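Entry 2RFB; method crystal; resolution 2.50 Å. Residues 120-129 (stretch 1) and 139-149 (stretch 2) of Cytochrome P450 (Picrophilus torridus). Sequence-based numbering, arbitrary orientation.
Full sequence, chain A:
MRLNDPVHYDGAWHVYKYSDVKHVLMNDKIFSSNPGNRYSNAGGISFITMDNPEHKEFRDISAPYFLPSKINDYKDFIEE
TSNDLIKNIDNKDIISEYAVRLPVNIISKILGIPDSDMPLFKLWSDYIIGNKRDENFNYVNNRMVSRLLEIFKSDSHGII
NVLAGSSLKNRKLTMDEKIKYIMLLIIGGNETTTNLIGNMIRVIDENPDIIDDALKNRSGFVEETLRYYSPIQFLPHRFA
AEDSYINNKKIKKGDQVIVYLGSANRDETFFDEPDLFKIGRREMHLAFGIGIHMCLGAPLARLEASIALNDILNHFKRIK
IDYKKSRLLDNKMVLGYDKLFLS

Stretch 1 120-129: LFKLWSDYII
Stretch 2 (139-149) YVNNRMVSRLL

Residues 120-129 and 139-149 of this cytochrome P450 are both helical, and they pack against each other obliquely. Their axes approach to 9.4 Å, and their N-to-C directions make an angle of 125°, with a signed crossing angle of -125°, so the helices run more antiparallel than parallel. The backbones are nearest where Trp124 CA lies 6.1 Å from Val140 CA. Within each stretch phi and psi stay mostly near -65° and -42°, and hydrogen bonds from N of residue i+4 to O of residue i hold each helix: Trp124 N donates to Leu120 O at 2.8 Å, and Met144 N to Val140 O at 2.8 Å. The backbone polar groups are thus largely satisfied within each helix, and the contact, made mainly by side chains, buries 553 Å² with both sides summed.

Leu120 contributes the most, 103 Å². With chi1 t and chi2 p, its CB directed toward the second helix, it carries Leu120 CD2 to 3.8 Å from both Met144 CA and Met144 SD. Leu120 CD2 also lies 4.1 Å from Arg143 CB, so the aliphatic base of a charged, exposed residue flanks the apolar contact.

One turn later, Trp124 (chi1 t, chi2 69°) sits as a knob among Val140, Asn141, Met144 and Leu148. Its broad indole meets side chains drawn from about two turns of the other helix. Met144, with chi1 t and chi2 p, covers one face: Met144 CG is 3.4 Å from Trp124 CD2, and Met144 CB lies 3.6 Å from the centroid of the five-membered ring, 17° off its normal, a CH-pi contact of an aliphatic CH2 with the ring face. A flexible thioether chain suits this place, since it can bend over the ring while its sulfur reaches Phe121, with Met144 SD 4.3 Å from Phe121 CB. At the far end of the indole, Trp124 CH2 meets Leu148 CD1 at 4.1 Å. At the ring edge, Trp124 NE1 is 2.6 Å from the modelled Asn141 ND2; the amide is probably turned over, and with it turned back this may be a hydrogen bond.

Val140 returns the interlock as a knob among Leu120, Leu123, Trp124 and Tyr127. Its chi1 is t (153°), and its compact branched side chain fits against backbone and side chains alike: Val140 CG1 lies 3.8 Å from Trp124 CA and 3.7 Å from Tyr127 CD1, while Val140 CG2 is 3.5 Å from Leu123 CD2. Leu123 points its CB sideways, yet its t, p rotamer brings its end to this contact. Tyr127, chi1 m, lends its ring to the apolar pocket while its hydroxyl is hydrogen-bonded elsewhere in the structure.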

# COMPACT_ATOMS: atom_id res chain seq x y z
N LEU A 120 -4.72 17.91 12.92
CA LEU A 120 -3.69 17.25 13.69
C LEU A 120 -3.44 15.83 13.18
O LEU A 120 -2.28 15.39 13.07
CB LEU A 120 -4.05 17.24 15.17
CG LEU A 120 -3.12 16.45 16.08
CD1 LEU A 120 -1.77 17.17 16.18
CD2 LEU A 120 -3.76 16.25 17.45
N PHE A 121 -4.53 15.12 12.85
CA PHE A 121 -4.38 13.80 12.26
C PHE A 121 -3.51 13.82 11.00
O PHE A 121 -2.68 12.94 10.80
CB PHE A 121 -5.73 13.13 12.01
CG PHE A 121 -5.63 11.77 11.36
CD1 PHE A 121 -5.34 10.65 12.12
CD2 PHE A 121 -5.83 11.63 9.99
CE1 PHE A 121 -5.23 9.38 11.55
CE2 PHE A 121 -5.74 10.36 9.40
CZ PHE A 121 -5.44 9.24 10.17
N LYS A 122 -3.67 14.83 10.18
CA LYS A 122 -2.89 14.91 8.95
C LYS A 122 -1.41 15.20 9.24
O LYS A 122 -0.52 14.63 8.60
CB LYS A 122 -3.48 15.96 8.01
CG LYS A 122 -4.85 15.62 7.38
CD LYS A 122 -5.55 16.97 7.06
CE LYS A 122 -6.66 16.92 5.98
NZ LYS A 122 -6.98 18.34 5.46
N LEU A 123 -1.13 16.06 10.22
CA LEU A 123 0.26 16.31 10.62
C LEU A 123 0.88 15.01 11.18
O LEU A 123 1.93 14.56 10.73
CB LEU A 123 0.32 17.45 11.62
CG LEU A 123 1.61 18.26 11.77
CD1 LEU A 123 1.96 19.06 10.52
CD2 LEU A 123 1.48 19.21 12.97
N TRP A 124 0.20 14.38 12.12
CA TRP A 124 0.66 13.13 12.67
C TRP A 124 0.84 12.10 11.58
O TRP A 124 1.90 11.47 11.48
CB TRP A 124 -0.35 12.64 13.70
CG TRP A 124 0.03 11.41 14.43
CD1 TRP A 124 1.03 11.27 15.35
CD2 TRP A 124 -0.61 10.13 14.34
NE1 TRP A 124 1.05 9.98 15.83
CE2 TRP A 124 0.05 9.27 15.24
CE3 TRP A 124 -1.69 9.65 13.60
CZ2 TRP A 124 -0.33 7.95 15.42
CZ3 TRP A 124 -2.06 8.36 13.78
CH2 TRP A 124 -1.38 7.51 14.68
N SER A 125 -0.17 11.91 10.76
CA SER A 125 -0.03 11.01 9.61
C SER A 125 1.27 11.28 8.75
O SER A 125 2.03 10.36 8.45
CB SER A 125 -1.29 11.04 8.76
OG SER A 125 -1.03 10.47 7.47
N ASP A 126 1.54 12.53 8.40
CA ASP A 126 2.79 12.86 7.70
C ASP A 126 4.07 12.43 8.44
O ASP A 126 4.97 11.82 7.84
CB ASP A 126 2.88 14.35 7.44
CG ASP A 126 2.48 14.73 6.04
OD1 ASP A 126 2.20 13.81 5.19
OD2 ASP A 126 2.43 15.97 5.79
N TYR A 127 4.17 12.74 9.72
CA TYR A 127 5.30 12.26 10.50
C TYR A 127 5.47 10.74 10.48
O TYR A 127 6.59 10.23 10.50
CB TYR A 127 5.17 12.70 11.95
CG TYR A 127 5.50 14.15 12.20
CD1 TYR A 127 4.51 15.09 12.40
CD2 TYR A 127 6.82 14.58 12.23
CE1 TYR A 127 4.80 16.40 12.66
CE2 TYR A 127 7.13 15.91 12.49
CZ TYR A 127 6.11 16.81 12.69
OH TYR A 127 6.40 18.12 12.91
N ILE A 128 4.35 10.03 10.47
CA ILE A 128 4.34 8.63 10.89
C ILE A 128 4.59 7.74 9.67
O ILE A 128 5.26 6.73 9.77
CB ILE A 128 3.00 8.33 11.72
CG1 ILE A 128 3.25 8.38 13.23
CG2 ILE A 128 2.21 7.11 11.27
CD1 ILE A 128 4.22 7.32 13.77
N ILE A 129 4.05 8.15 8.52
CA ILE A 129 4.32 7.49 7.27
C ILE A 129 5.72 7.89 6.80
O ILE A 129 6.26 7.29 5.87
CB ILE A 129 3.27 7.81 6.18
CG1 ILE A 129 3.47 9.21 5.57
CG2 ILE A 129 1.88 7.66 6.70
CD1 ILE A 129 2.44 9.60 4.51
N TYR A 139 6.18 16.12 20.08
CA TYR A 139 5.04 16.94 20.45
C TYR A 139 3.77 16.49 19.74
O TYR A 139 2.75 16.32 20.36
CB TYR A 139 5.31 18.42 20.18
CG TYR A 139 4.14 19.32 20.54
CD1 TYR A 139 3.78 19.53 21.86
CD2 TYR A 139 3.39 19.94 19.55
CE1 TYR A 139 2.71 20.34 22.20
CE2 TYR A 139 2.33 20.75 19.87
CZ TYR A 139 1.99 20.95 21.19
OH TYR A 139 0.93 21.75 21.51
N VAL A 140 3.85 16.30 18.44
CA VAL A 140 2.67 16.03 17.65
C VAL A 140 2.14 14.62 17.91
O VAL A 140 0.94 14.43 18.06
CB VAL A 140 2.98 16.30 16.17
CG1 VAL A 140 2.13 15.47 15.24
CG2 VAL A 140 2.82 17.81 15.91
N ASN A 141 3.05 13.66 18.01
CA ASN A 141 2.69 12.31 18.40
C ASN A 141 2.01 12.29 19.78
O ASN A 141 1.12 11.48 20.03
CB ASN A 141 3.92 11.44 18.44
CG ASN A 141 3.61 9.96 18.53
OD1 ASN A 141 3.99 9.31 19.48
ND2 ASN A 141 2.93 9.42 17.53
N ASN A 142 2.44 13.16 20.68
CA ASN A 142 1.91 13.07 22.02
C ASN A 142 0.52 13.65 22.01
O ASN A 142 -0.37 13.16 22.69
CB ASN A 142 2.79 13.79 23.03
CG ASN A 142 3.92 12.93 23.53
OD1 ASN A 142 4.92 13.44 24.03
ND2 ASN A 142 3.78 11.64 23.42
N ARG A 143 0.36 14.71 21.21
CA ARG A 143 -0.91 15.34 21.02
C ARG A 143 -1.88 14.41 20.32
O ARG A 143 -3.01 14.29 20.79
CB ARG A 143 -0.74 16.63 20.25
CG ARG A 143 -1.42 17.82 20.95
CD ARG A 143 -1.07 19.11 20.29
NE ARG A 143 -1.86 20.18 20.87
CZ ARG A 143 -2.97 20.69 20.34
NH1 ARG A 143 -3.46 20.24 19.19
NH2 ARG A 143 -3.60 21.67 20.99
N MET A 144 -1.47 13.74 19.25
CA MET A 144 -2.40 12.88 18.54
C MET A 144 -2.87 11.68 19.37
O MET A 144 -4.03 11.31 19.32
CB MET A 144 -1.81 12.37 17.23
CG MET A 144 -2.86 11.71 16.27
SD MET A 144 -4.32 12.78 16.01
CE MET A 144 -5.63 11.60 16.29
N VAL A 145 -1.95 11.09 20.13
CA VAL A 145 -2.20 9.89 20.92
C VAL A 145 -3.15 10.27 22.03
O VAL A 145 -4.10 9.57 22.34
CB VAL A 145 -0.85 9.31 21.46
CG1 VAL A 145 -1.03 8.44 22.67
CG2 VAL A 145 -0.16 8.55 20.38
N SER A 146 -2.91 11.41 22.63
CA SER A 146 -3.88 11.95 23.55
C SER A 146 -5.30 12.01 22.93
O SER A 146 -6.23 11.44 23.49
CB SER A 146 -3.41 13.28 24.05
OG SER A 146 -4.32 13.72 25.03
N ARG A 147 -5.49 12.66 21.78
CA ARG A 147 -6.82 12.69 21.14
C ARG A 147 -7.33 11.28 20.85
O ARG A 147 -8.50 11.00 21.06
CB ARG A 147 -6.83 13.51 19.84
CG ARG A 147 -7.06 15.00 20.01
CD ARG A 147 -8.35 15.39 20.78
NE ARG A 147 -9.54 14.69 20.28
CZ ARG A 147 -10.66 14.49 20.98
NH1 ARG A 147 -10.78 14.95 22.24
NH2 ARG A 147 -11.67 13.84 20.41
N LEU A 148 -6.45 10.41 20.38
CA LEU A 148 -6.83 9.04 20.08
C LEU A 148 -7.55 8.34 21.22
O LEU A 148 -8.53 7.63 21.01
CB LEU A 148 -5.62 8.21 19.65
CG LEU A 148 -5.19 8.37 18.19
CD1 LEU A 148 -4.01 7.47 17.87
CD2 LEU A 148 -6.36 8.08 17.19
N LEU A 149 -7.05 8.56 22.43
CA LEU A 149 -7.59 7.92 23.60
C LEU A 149 -8.99 8.46 23.90
O LEU A 149 -9.86 7.72 24.33
CB LEU A 149 -6.65 8.10 24.79
CG LEU A 149 -5.29 7.38 24.69
CD1 LEU A 149 -4.45 7.61 25.94
CD2 LEU A 149 -5.42 5.87 24.43